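Local coordinates for protein rubisco operon transcriptional regulator (Synechocystis sp., PDB 5Y2W) that probably represses transcription as a LysR-type regulator of carbon metabolism, its regulatory domain binding the metabolite 2-phosphoglycolate, at residues Tyr76-Asn82 / Arg185-Ala190; Arg12-Ile18 / Asp60-Ser66; Ile102-Glu108 / His130-Arg135. All coordinates share one frame; numbering follows the deposited sequence.

Contact 1 (Tyr76-Asn82 / Arg185-Ala190). With PGA (2-phosphoglycolic acid), chain B.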
loop_
_atom_site.group_PDB
_atom_site.type_symbol
_atom_site.label_atom_id
_atom_site.label_comp_id
_atom_site.label_asym_id
_atom_site.label_seq_id
_atom_site.Cartn_x
_atom_site.Cartn_y
_atom_site.Cartn_z
ATOM N N TYR A 76 13.093 11.531 -18.778
ATOM C CA TYR A 76 12.494 10.228 -18.566
ATOM C C TYR A 76 12.334 9.339 -19.762
ATOM O O TYR A 76 12.217 9.800 -20.902
ATOM C CB TYR A 76 11.119 10.346 -17.921
ATOM C CG TYR A 76 10.164 11.300 -18.563
ATOM C CD1 TYR A 76 9.267 10.883 -19.522
ATOM C CD2 TYR A 76 10.096 12.606 -18.152
ATOM C CE1 TYR A 76 8.332 11.767 -20.063
ATOM C CE2 TYR A 76 9.191 13.491 -18.691
ATOM C CZ TYR A 76 8.294 13.063 -19.642
ATOM O OH TYR A 76 7.424 13.985 -20.176
ATOM N N GLN A 77 12.269 8.039 -19.469
ATOM C CA GLN A 77 12.002 7.052 -20.496
ATOM C C GLN A 77 10.860 6.154 -20.103
ATOM O O GLN A 77 10.824 5.719 -18.953
ATOM C CB GLN A 77 13.212 6.150 -20.684
ATOM C CG GLN A 77 14.502 6.917 -20.864
ATOM C CD GLN A 77 15.657 5.986 -21.145
ATOM O OE1 GLN A 77 15.616 5.222 -22.096
ATOM N NE2 GLN A 77 16.668 6.012 -20.285
ATOM N N PRO A 78 10.001 5.783 -21.082
ATOM C CA PRO A 78 9.024 4.753 -20.802
ATOM C C PRO A 78 9.720 3.423 -20.782
ATOM O O PRO A 78 10.621 3.206 -21.567
ATOM C CB PRO A 78 8.093 4.821 -21.996
ATOM C CG PRO A 78 8.987 5.238 -23.149
ATOM C CD PRO A 78 10.039 6.125 -22.527
ATOM N N PHE A 79 9.306 2.545 -19.866
ATOM C CA PHE A 79 9.851 1.190 -19.768
ATOM C C PHE A 79 8.790 0.092 -19.680
ATOM O O PHE A 79 9.113 -1.053 -19.866
ATOM C CB PHE A 79 10.835 1.073 -18.599
ATOM C CG PHE A 79 10.215 1.258 -17.235
ATOM C CD1 PHE A 79 10.141 2.506 -16.660
ATOM C CD2 PHE A 79 9.740 0.151 -16.524
ATOM C CE1 PHE A 79 9.586 2.673 -15.403
ATOM C CE2 PHE A 79 9.191 0.307 -15.262
ATOM C CZ PHE A 79 9.099 1.561 -14.699
ATOM N N LEU A 80 7.520 0.433 -19.471
ATOM C CA LEU A 80 6.469 -0.583 -19.274
ATOM C C LEU A 80 5.120 0.075 -19.370
ATOM O O LEU A 80 4.914 1.139 -18.865
ATOM C CB LEU A 80 6.651 -1.304 -17.885
ATOM C CG LEU A 80 6.008 -2.686 -17.739
ATOM C CD1 LEU A 80 6.439 -3.681 -18.807
ATOM C CD2 LEU A 80 6.302 -3.266 -16.383
ATOM N N ASP A 81 4.194 -0.562 -20.038
ATOM C CA ASP A 81 2.837 -0.063 -20.103
ATOM C C ASP A 81 2.177 -0.177 -18.741
ATOM O O ASP A 81 2.487 -1.073 -17.971
ATOM C CB ASP A 81 2.013 -0.901 -21.068
ATOM C CG ASP A 81 2.456 -0.718 -22.500
ATOM O OD1 ASP A 81 3.278 0.188 -22.745
ATOM O OD2 ASP A 81 1.966 -1.463 -23.373
ATOM N N ASN A 82 1.252 0.734 -18.491
ATOM C CA ASN A 82 0.513 0.752 -17.267
ATOM C C ASN A 82 -0.970 0.933 -17.585
ATOM O O ASN A 82 -1.563 1.980 -17.325
ATOM C CB ASN A 82 1.024 1.889 -16.408
ATOM C CG ASN A 82 0.317 1.945 -15.067
ATOM O OD1 ASN A 82 -0.157 0.906 -14.525
ATOM N ND2 ASN A 82 0.218 3.144 -14.534
ATOM N N ARG A 185 -1.511 4.061 -20.668
ATOM C CA ARG A 185 -0.699 4.844 -19.749
ATOM C C ARG A 185 0.581 4.056 -19.606
ATOM O O ARG A 185 0.625 2.864 -19.889
ATOM C CB ARG A 185 -1.520 4.975 -18.479
ATOM C CG ARG A 185 -0.960 5.680 -17.295
ATOM C CD ARG A 185 -2.015 5.539 -16.177
ATOM N NE ARG A 185 -1.669 6.168 -14.891
ATOM C CZ ARG A 185 -1.774 7.473 -14.639
ATOM N NH1 ARG A 185 -2.259 8.267 -15.561
ATOM N NH2 ARG A 185 -1.463 7.971 -13.442
ATOM N N ARG A 186 1.639 4.689 -19.167
ATOM C CA ARG A 186 2.921 3.998 -19.240
ATOM C C ARG A 186 3.591 4.310 -17.953
ATOM O O ARG A 186 3.263 5.322 -17.372
ATOM C CB ARG A 186 3.717 4.550 -20.433
ATOM C CG ARG A 186 2.972 4.373 -21.769
ATOM C CD ARG A 186 3.747 4.791 -22.982
ATOM N NE ARG A 186 4.723 3.785 -23.415
ATOM C CZ ARG A 186 5.734 4.002 -24.289
ATOM N NH1 ARG A 186 5.965 5.205 -24.828
ATOM N NH2 ARG A 186 6.548 2.988 -24.603
ATOM N N TRP A 187 4.462 3.418 -17.478
ATOM C CA TRP A 187 5.411 3.767 -16.449
ATOM C C TRP A 187 6.690 4.379 -17.057
ATOM O O TRP A 187 7.285 3.829 -17.970
ATOM C CB TRP A 187 5.793 2.520 -15.646
ATOM C CG TRP A 187 4.800 2.052 -14.631
ATOM C CD1 TRP A 187 3.786 2.762 -14.056
ATOM C CD2 TRP A 187 4.771 0.771 -14.041
ATOM N NE1 TRP A 187 3.122 1.986 -13.141
ATOM C CE2 TRP A 187 3.711 0.763 -13.108
ATOM C CE3 TRP A 187 5.582 -0.371 -14.163
ATOM C CZ2 TRP A 187 3.400 -0.342 -12.354
ATOM C CZ3 TRP A 187 5.249 -1.472 -13.434
ATOM C CH2 TRP A 187 4.179 -1.435 -12.501
ATOM N N TYR A 188 7.122 5.491 -16.486
ATOM C CA TYR A 188 8.330 6.157 -16.887
ATOM C C TYR A 188 9.292 6.160 -15.749
ATOM O O TYR A 188 8.888 6.333 -14.599
ATOM C CB TYR A 188 8.056 7.606 -17.217
ATOM C CG TYR A 188 7.156 7.855 -18.404
ATOM C CD1 TYR A 188 7.641 7.775 -19.710
ATOM C CD2 TYR A 188 5.817 8.219 -18.212
ATOM C CE1 TYR A 188 6.817 8.047 -20.797
ATOM C CE2 TYR A 188 4.993 8.472 -19.277
ATOM C CZ TYR A 188 5.496 8.400 -20.569
ATOM O OH TYR A 188 4.628 8.677 -21.580
ATOM N N VAL A 189 10.572 5.978 -16.061
ATOM C CA VAL A 189 11.627 6.247 -15.090
ATOM C C VAL A 189 12.279 7.609 -15.428
ATOM O O VAL A 189 12.684 7.890 -16.558
ATOM C CB VAL A 189 12.650 5.113 -14.979
ATOM C CG1 VAL A 189 13.211 4.762 -16.335
ATOM C CG2 VAL A 189 13.773 5.498 -14.017
ATOM N N ALA A 190 12.301 8.448 -14.406
ATOM C CA ALA A 190 12.535 9.850 -14.536
ATOM C C ALA A 190 13.588 10.283 -13.525
ATOM O O ALA A 190 13.792 9.608 -12.521
ATOM C CB ALA A 190 11.240 10.627 -14.313
HETATM P P PGA B . -1.352 6.942 -8.248
HETATM O O1P PGA B . -0.531 6.406 -9.532
HETATM O O2P PGA B . -0.810 6.197 -7.073
HETATM O O3P PGA B . -2.821 6.649 -8.596
HETATM O O4P PGA B . -0.908 8.350 -8.102
HETATM C C2 PGA B . -0.376 5.067 -9.949
HETATM C C1 PGA B . -0.525 4.898 -11.455
HETATM O O1 PGA B . -0.411 3.738 -11.963
HETATM O O2 PGA B . -0.752 5.923 -12.132
#

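Contact 2 (Arg12-Ile18 / Asp60-Ser66). With PGA (2-phosphoglycolic acid), chain B.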
loop_
_atom_site.group_PDB
_atom_site.type_symbol
_atom_site.label_atom_id
_atom_site.label_comp_id
_atom_site.label_asym_id
_atom_site.label_seq_id
_atom_site.Cartn_x
_atom_site.Cartn_y
_atom_site.Cartn_z
ATOM N N ARG A 12 24.243 3.973 -1.759
ATOM C CA ARG A 12 22.786 3.990 -1.587
ATOM C C ARG A 12 22.026 4.470 -2.845
ATOM O O ARG A 12 22.348 5.514 -3.385
ATOM C CB ARG A 12 22.410 4.907 -0.433
ATOM C CG ARG A 12 20.913 4.913 -0.138
ATOM C CD ARG A 12 20.414 3.602 0.484
ATOM N NE ARG A 12 20.673 3.554 1.922
ATOM C CZ ARG A 12 20.008 4.259 2.838
ATOM N NH1 ARG A 12 20.345 4.157 4.117
ATOM N NH2 ARG A 12 19.009 5.068 2.492
ATOM N N LEU A 13 21.035 3.699 -3.296
ATOM C CA LEU A 13 20.095 4.116 -4.361
ATOM C C LEU A 13 18.742 4.454 -3.739
ATOM O O LEU A 13 18.198 3.633 -3.011
ATOM C CB LEU A 13 19.901 2.977 -5.344
ATOM C CG LEU A 13 18.806 3.188 -6.400
ATOM C CD1 LEU A 13 19.109 4.352 -7.355
ATOM C CD2 LEU A 13 18.650 1.873 -7.140
ATOM N N ARG A 14 18.230 5.657 -3.994
ATOM C CA ARG A 14 16.942 6.128 -3.464
ATOM C C ARG A 14 15.910 6.198 -4.600
ATOM O O ARG A 14 16.008 7.051 -5.496
ATOM C CB ARG A 14 17.045 7.522 -2.856
ATOM C CG ARG A 14 17.650 7.551 -1.470
ATOM C CD ARG A 14 17.993 8.968 -1.060
ATOM N NE ARG A 14 19.248 8.980 -0.317
ATOM C CZ ARG A 14 20.460 8.778 -0.851
ATOM N NH1 ARG A 14 21.531 8.793 -0.054
ATOM N NH2 ARG A 14 20.619 8.550 -2.166
ATOM N N LEU A 15 14.925 5.305 -4.531
ATOM C CA LEU A 15 13.838 5.249 -5.506
ATOM C C LEU A 15 12.551 5.703 -4.874
ATOM O O LEU A 15 12.152 5.215 -3.771
ATOM C CB LEU A 15 13.638 3.816 -6.001
ATOM C CG LEU A 15 14.905 3.156 -6.526
ATOM C CD1 LEU A 15 14.691 1.669 -6.694
ATOM C CD2 LEU A 15 15.341 3.802 -7.831
ATOM N N ALA A 16 11.862 6.586 -5.575
ATOM C CA ALA A 16 10.472 6.817 -5.242
ATOM C C ALA A 16 9.600 6.352 -6.417
ATOM O O ALA A 16 9.887 6.665 -7.589
ATOM C CB ALA A 16 10.208 8.257 -4.831
ATOM N N VAL A 17 8.570 5.558 -6.082
ATOM C CA VAL A 17 7.682 4.982 -7.066
ATOM C C VAL A 17 6.198 5.260 -6.768
ATOM O O VAL A 17 5.755 5.384 -5.607
ATOM C CB VAL A 17 7.952 3.466 -7.326
ATOM C CG1 VAL A 17 9.424 3.201 -7.558
ATOM C CG2 VAL A 17 7.408 2.558 -6.229
ATOM N N ILE A 18 5.417 5.328 -7.835
ATOM C CA ILE A 18 3.965 5.406 -7.673
ATOM C C ILE A 18 3.387 4.089 -7.127
ATOM O O ILE A 18 3.998 3.034 -7.241
ATOM C CB ILE A 18 3.285 5.821 -8.967
ATOM C CG1 ILE A 18 3.734 4.902 -10.107
ATOM C CG2 ILE A 18 3.551 7.301 -9.221
ATOM C CD1 ILE A 18 2.809 4.918 -11.272
ATOM N N ASP A 60 15.182 12.135 -4.212
ATOM C CA ASP A 60 15.568 10.807 -4.673
ATOM C C ASP A 60 16.428 10.885 -5.908
ATOM O O ASP A 60 16.495 11.917 -6.586
ATOM C CB ASP A 60 14.277 10.008 -4.990
ATOM C CG ASP A 60 13.335 9.927 -3.784
ATOM O OD1 ASP A 60 13.677 9.180 -2.859
ATOM O OD2 ASP A 60 12.309 10.647 -3.738
ATOM N N ASP A 61 17.042 9.758 -6.209
ATOM C CA ASP A 61 17.776 9.573 -7.433
ATOM C C ASP A 61 16.858 9.425 -8.642
ATOM O O ASP A 61 17.008 10.111 -9.654
ATOM C CB ASP A 61 18.628 8.317 -7.268
ATOM C CG ASP A 61 19.650 8.476 -6.156
ATOM O OD1 ASP A 61 20.343 9.512 -6.166
ATOM O OD2 ASP A 61 19.731 7.625 -5.246
ATOM N N LEU A 62 15.892 8.516 -8.516
ATOM C CA LEU A 62 14.966 8.237 -9.585
ATOM C C LEU A 62 13.512 8.142 -9.113
ATOM O O LEU A 62 13.215 7.801 -7.964
ATOM C CB LEU A 62 15.365 6.953 -10.284
ATOM C CG LEU A 62 16.677 6.945 -11.081
ATOM C CD1 LEU A 62 16.974 5.496 -11.491
ATOM C CD2 LEU A 62 16.663 7.880 -12.306
ATOM N N TYR A 63 12.624 8.433 -10.054
ATOM C CA TYR A 63 11.218 8.472 -9.815
ATOM C C TYR A 63 10.557 7.619 -10.888
ATOM O O TYR A 63 10.901 7.678 -12.079
ATOM C CB TYR A 63 10.732 9.902 -9.886
ATOM C CG TYR A 63 11.446 10.854 -8.928
ATOM C CD1 TYR A 63 12.626 11.524 -9.309
ATOM C CD2 TYR A 63 10.948 11.088 -7.646
ATOM C CE1 TYR A 63 13.289 12.359 -8.421
ATOM C CE2 TYR A 63 11.594 11.945 -6.774
ATOM C CZ TYR A 63 12.774 12.557 -7.164
ATOM O OH TYR A 63 13.390 13.418 -6.315
ATOM N N ILE A 64 9.596 6.817 -10.459
ATOM C CA ILE A 64 8.713 6.129 -11.384
ATOM C C ILE A 64 7.293 6.687 -11.305
ATOM O O ILE A 64 6.608 6.719 -10.238
ATOM C CB ILE A 64 8.776 4.649 -11.115
ATOM C CG1 ILE A 64 10.247 4.246 -11.295
ATOM C CG2 ILE A 64 7.792 3.888 -12.017
ATOM C CD1 ILE A 64 10.494 2.803 -11.668
ATOM N N VAL A 65 6.877 7.184 -12.461
ATOM C CA VAL A 65 5.632 7.895 -12.620
ATOM C C VAL A 65 4.971 7.437 -13.928
ATOM O O VAL A 65 5.651 6.901 -14.802
ATOM C CB VAL A 65 5.869 9.383 -12.662
ATOM C CG1 VAL A 65 6.562 9.801 -11.379
ATOM C CG2 VAL A 65 6.681 9.777 -13.910
ATOM N N SER A 66 3.645 7.577 -14.007
ATOM C CA SER A 66 2.895 7.454 -15.266
ATOM C C SER A 66 2.585 8.786 -15.987
ATOM O O SER A 66 2.476 8.842 -17.189
ATOM C CB SER A 66 1.562 6.748 -14.986
ATOM O OG SER A 66 1.825 5.453 -14.570
HETATM P P PGA B . -1.352 6.942 -8.248
HETATM O O1P PGA B . -0.531 6.406 -9.532
HETATM O O2P PGA B . -0.810 6.197 -7.073
HETATM O O3P PGA B . -2.821 6.649 -8.596
HETATM O O4P PGA B . -0.908 8.350 -8.102
HETATM C C2 PGA B . -0.376 5.067 -9.949
HETATM C C1 PGA B . -0.525 4.898 -11.455
HETATM O O1 PGA B . -0.411 3.738 -11.963
HETATM O O2 PGA B . -0.752 5.923 -12.132
#

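Contact 3 (Ile102-Glu108 / His130-Arg135)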
loop_
_atom_site.group_PDB
_atom_site.type_symbol
_atom_site.label_atom_id
_atom_site.label_comp_id
_atom_site.label_asym_id
_atom_site.label_seq_id
_atom_site.Cartn_x
_atom_site.Cartn_y
_atom_site.Cartn_z
ATOM N N ILE A 102 -19.355 2.758 -22.659
ATOM C CA ILE A 102 -18.894 3.462 -21.511
ATOM C C ILE A 102 -20.086 4.074 -20.766
ATOM O O ILE A 102 -20.035 4.195 -19.541
ATOM C CB ILE A 102 -17.820 4.516 -21.863
ATOM C CG1 ILE A 102 -17.217 5.087 -20.570
ATOM C CG2 ILE A 102 -18.420 5.627 -22.717
ATOM C CD1 ILE A 102 -15.884 5.778 -20.738
ATOM N N THR A 103 -21.139 4.411 -21.512
ATOM C CA THR A 103 -22.438 4.830 -20.957
ATOM C C THR A 103 -23.028 3.896 -19.892
ATOM O O THR A 103 -23.700 4.376 -18.957
ATOM C CB THR A 103 -23.515 4.983 -22.075
ATOM O OG1 THR A 103 -23.576 3.790 -22.895
ATOM C CG2 THR A 103 -23.211 6.190 -22.956
ATOM N N ALA A 104 -22.716 2.601 -19.962
ATOM C CA ALA A 104 -23.117 1.677 -18.886
ATOM C C ALA A 104 -22.540 2.004 -17.484
ATOM O O ALA A 104 -22.981 1.440 -16.448
ATOM C CB ALA A 104 -22.799 0.231 -19.282
ATOM N N LEU A 105 -21.540 2.880 -17.412
ATOM C CA LEU A 105 -20.962 3.236 -16.106
ATOM C C LEU A 105 -21.753 4.279 -15.323
ATOM O O LEU A 105 -21.537 4.457 -14.131
ATOM C CB LEU A 105 -19.501 3.720 -16.259
ATOM C CG LEU A 105 -18.532 2.641 -16.747
ATOM C CD1 LEU A 105 -17.107 3.155 -16.663
ATOM C CD2 LEU A 105 -18.699 1.357 -15.983
ATOM N N ASN A 106 -22.649 4.971 -15.999
ATOM C CA ASN A 106 -23.414 6.031 -15.405
ATOM C C ASN A 106 -24.180 5.584 -14.172
ATOM O O ASN A 106 -24.928 4.630 -14.233
ATOM C CB ASN A 106 -24.415 6.522 -16.433
ATOM C CG ASN A 106 -23.806 7.534 -17.347
ATOM O OD1 ASN A 106 -23.289 8.536 -16.884
ATOM N ND2 ASN A 106 -23.842 7.275 -18.632
ATOM N N ASP A 107 -23.980 6.274 -13.070
ATOM C CA ASP A 107 -24.639 5.951 -11.808
ATOM C C ASP A 107 -24.239 4.636 -11.164
ATOM O O ASP A 107 -24.793 4.294 -10.136
ATOM C CB ASP A 107 -26.162 6.082 -11.954
ATOM C CG ASP A 107 -26.558 7.500 -12.224
ATOM O OD1 ASP A 107 -26.483 8.274 -11.266
ATOM O OD2 ASP A 107 -26.846 7.866 -13.388
ATOM N N GLU A 108 -23.261 3.930 -11.728
ATOM C CA GLU A 108 -22.648 2.813 -11.024
ATOM C C GLU A 108 -21.961 3.257 -9.774
ATOM O O GLU A 108 -21.397 4.354 -9.722
ATOM C CB GLU A 108 -21.585 2.145 -11.872
ATOM C CG GLU A 108 -22.136 1.268 -12.967
ATOM C CD GLU A 108 -22.616 -0.106 -12.486
ATOM O OE1 GLU A 108 -22.036 -0.676 -11.500
ATOM O OE2 GLU A 108 -23.601 -0.603 -13.104
ATOM N N HIS A 130 -16.383 11.966 -21.410
ATOM C CA HIS A 130 -17.452 11.120 -21.935
ATOM C C HIS A 130 -18.793 11.304 -21.241
ATOM O O HIS A 130 -19.669 10.484 -21.410
ATOM C CB HIS A 130 -17.018 9.669 -21.876
ATOM C CG HIS A 130 -15.995 9.327 -22.903
ATOM N ND1 HIS A 130 -14.640 9.407 -22.657
ATOM C CD2 HIS A 130 -16.121 8.934 -24.186
ATOM C CE1 HIS A 130 -13.978 9.077 -23.747
ATOM N NE2 HIS A 130 -14.852 8.775 -24.684
ATOM N N TYR A 131 -18.956 12.394 -20.492
ATOM C CA TYR A 131 -20.249 12.682 -19.847
ATOM C C TYR A 131 -20.759 11.477 -19.072
ATOM O O TYR A 131 -21.898 11.056 -19.235
ATOM C CB TYR A 131 -21.297 13.103 -20.891
ATOM C CG TYR A 131 -20.814 14.202 -21.783
ATOM C CD1 TYR A 131 -20.732 15.522 -21.308
ATOM C CD2 TYR A 131 -20.403 13.920 -23.099
ATOM C CE1 TYR A 131 -20.272 16.542 -22.120
ATOM C CE2 TYR A 131 -19.932 14.925 -23.922
ATOM C CZ TYR A 131 -19.867 16.228 -23.432
ATOM O OH TYR A 131 -19.401 17.212 -24.263
ATOM N N VAL A 132 -19.884 10.907 -18.250
ATOM C CA VAL A 132 -20.220 9.744 -17.426
ATOM C C VAL A 132 -20.278 10.265 -16.015
ATOM O O VAL A 132 -19.363 10.957 -15.594
ATOM C CB VAL A 132 -19.137 8.653 -17.538
ATOM C CG1 VAL A 132 -19.174 7.681 -16.360
ATOM C CG2 VAL A 132 -19.275 7.935 -18.861
ATOM N N ASP A 133 -21.328 9.933 -15.290
ATOM C CA ASP A 133 -21.438 10.323 -13.873
ATOM C C ASP A 133 -21.560 9.046 -13.093
ATOM O O ASP A 133 -22.480 8.270 -13.359
ATOM C CB ASP A 133 -22.697 11.179 -13.591
ATOM C CG ASP A 133 -22.700 12.510 -14.340
ATOM O OD1 ASP A 133 -21.655 13.212 -14.422
ATOM O OD2 ASP A 133 -23.781 12.872 -14.849
ATOM N N VAL A 134 -20.667 8.844 -12.123
ATOM C CA VAL A 134 -20.704 7.642 -11.298
ATOM C C VAL A 134 -21.077 8.050 -9.915
ATOM O O VAL A 134 -20.866 9.173 -9.541
ATOM C CB VAL A 134 -19.357 6.897 -11.234
ATOM C CG1 VAL A 134 -19.171 6.110 -12.484
ATOM C CG2 VAL A 134 -18.193 7.882 -11.003
ATOM N N ARG A 135 -21.606 7.110 -9.154
ATOM C CA ARG A 135 -22.019 7.384 -7.788
ATOM C C ARG A 135 -20.865 7.072 -6.836
ATOM O O ARG A 135 -20.478 5.942 -6.644
ATOM C CB ARG A 135 -23.246 6.540 -7.462
ATOM C CG ARG A 135 -23.867 6.900 -6.134
ATOM C CD ARG A 135 -25.288 6.363 -5.958
ATOM N NE ARG A 135 -25.906 6.799 -4.685
ATOM C CZ ARG A 135 -25.749 6.196 -3.501
ATOM N NH1 ARG A 135 -24.997 5.110 -3.384
ATOM N NH2 ARG A 135 -26.350 6.675 -2.420
#

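Contact 1 (Tyr76-Asn82 / Arg185-Ala190)
Q77 and V189 exchange two backbone hydrogen bonds across an antiparallel strand pair at the margin of the mixed sheet in this LysR effector-binding domain, which has the periplasmic-binding-protein fold. Beyond P78 and Y188 the register slips by one residue: F79 N bonds W187 O, and W187 N bonds L80 O, a beta bulge beside the corner the chain turns at L80. The W187 side chain packs against F79, L80 and N82. Its CB lies 3.6 Å from F79 CZ, off-centre over the phenyl ring; CE3 and CZ3 run alongside L80, with CZ3 3.6 Å from L80 CD2; on the pyrrole side, one face receives N82 CB in a CH-pi contact; at the edge of the five-membered ring, NE1 makes a weak hydrogen bond to T20. The far side of the strands carries Y76, whose ring turns its edge to one face of Y188, the planes at 67°, while R186 CB lies over the opposite face, toward its rim. R186 bends at chi3 (79°), which lays its guanidinium flat on P78, with P78 CB 3.4 Å from R186 CZ. This sheet edge ends at the effector. N82 has CG anti to its backbone nitrogen (chi1 -178°), turning the amide toward the ligand: ND2 donates to PGA O1 at 2.7 Å and also to S66, and OD1 is taken up by S160, so both ends of the amide are engaged and its rotation is probably fixed. R185, extended from CG to NE, brings its guanidinium edge to the other carboxylate oxygen. PGA O2 is gripped twice there, by R185 NE at 2.9 Å and by R185 NH2 at 2.5 Å.

Contact 2 (Arg12-Ile18 / Asp60-Ser66)
A buried pairing of parallel strands joins R12–I18 to D60–S66 in the mixed sheet, with L15, A16 and V17 level with L62, Y63 and I64. The strand directions differ by only 10°. A16 takes part in two backbone bonds, from its N to L62 O and from I64 N to its O, and I18 N continues the ladder to I64 O. L15 and V17 lie alongside L62 and I64, pointing the same way, with V17 CG1 3.9 Å from I64 CB; helix 199-211 packs on L62. Y63 and V65 instead meet helix 48-56. Chain order explains the geometry: strands 11-18 and 39-46 are linked through helix 24-35, and helix 48-56 leads back to strand 62-65, successive beta-alpha-beta crossovers of the periplasmic-binding-protein fold. At the start of the pairing D61 OD2 accepts R14 N at 2.8 Å on its anti side; the R14 chain bends at chi3, and its NH2 meets D61 OD2 in a salt bridge whose hydrogen bond, at 3.3 Å, is weak. D60 turns its carboxylate past A16, with D60 OD2 3.4 Å from A16 CB, to pair with R54. At the other end the strands open onto the effector. With CG1 of I18 held between its backbone N and carbonyl carbon (chi1 53°), CD1 comes 3.3 Å from PGA C1 and 3.5 Å from S66 OG, whose hydroxyl bonds N82.

Contact 3 (Ile102-Glu108 / His130-Arg135)
Three backbone N-H groups tie I102–E108 to H130–R135, D107 N to D133 O and R135 N to E108 O directly and D133 N through a side chain, as a 3-10 turn and the type II turn L105–E108 come up against the segment leaving helix 118-129. That helix ends in a Schellman motif with Y131, at positive phi, as its C-prime residue, and the chain then runs past the turns in extended form. N106 is the polar link. Its OD1 accepts D133 N at 2.9 Å, with an N-H...O angle of 167°. At the other end of the amide, ND2 returns to T103 O within its own turn, meeting a lone pair in the carbonyl plane although T103 O sits 30° out of the amide plane; the same oxygen also accepts N106 N. An alanine here, lacking both amide atoms, is likely to leave D133 N without its acceptor and T103 O with N106 N as its remaining donor from this turn, weakening the tie at this point. The apolar side is built from I102, L105, V132 and V134. With CG1 of V132 anti to the backbone N (chi1 159°), its two methyls divide the work: CG1 meets L105 CB, and CG2 lies 3.9 Å from I102 CG1. I102 CD1 stands over one face of the H130 imidazole, whose ND1 is bonded to L126 O. V134 CG1 packs against L105 O, and F127 of the helix backs both residues. Since an amide side chain and backbone groups supply every hydrogen bond between the two segments, and no salt bridge spans them, the attachment probably depends little on the charges of D107, D133 and R135.

In the fold
Contacts 1 and 2 share one mixed sheet, in which strands 62-65 and 186-192 are neighbours; their centres are 12 Å apart and both reach 2-phosphoglycolate. Contact 2 closes before contact 1 opens, and the bond from Y188 N to V65 O stitches them together. Contact 3 is nested in the loop that contact 1 closes, yet its centre lies 29 Å from that of contact 1 and 35 Å from that of contact 2, on the opposite side of the chain's centre from contact 2. It borders helix 118-129, at whose N-terminal end S117, G118 and T119 also bind the ligand. The effector thus sits between two lobes, consistent with ligand-responsive coupling of their relative positions, as in related regulators.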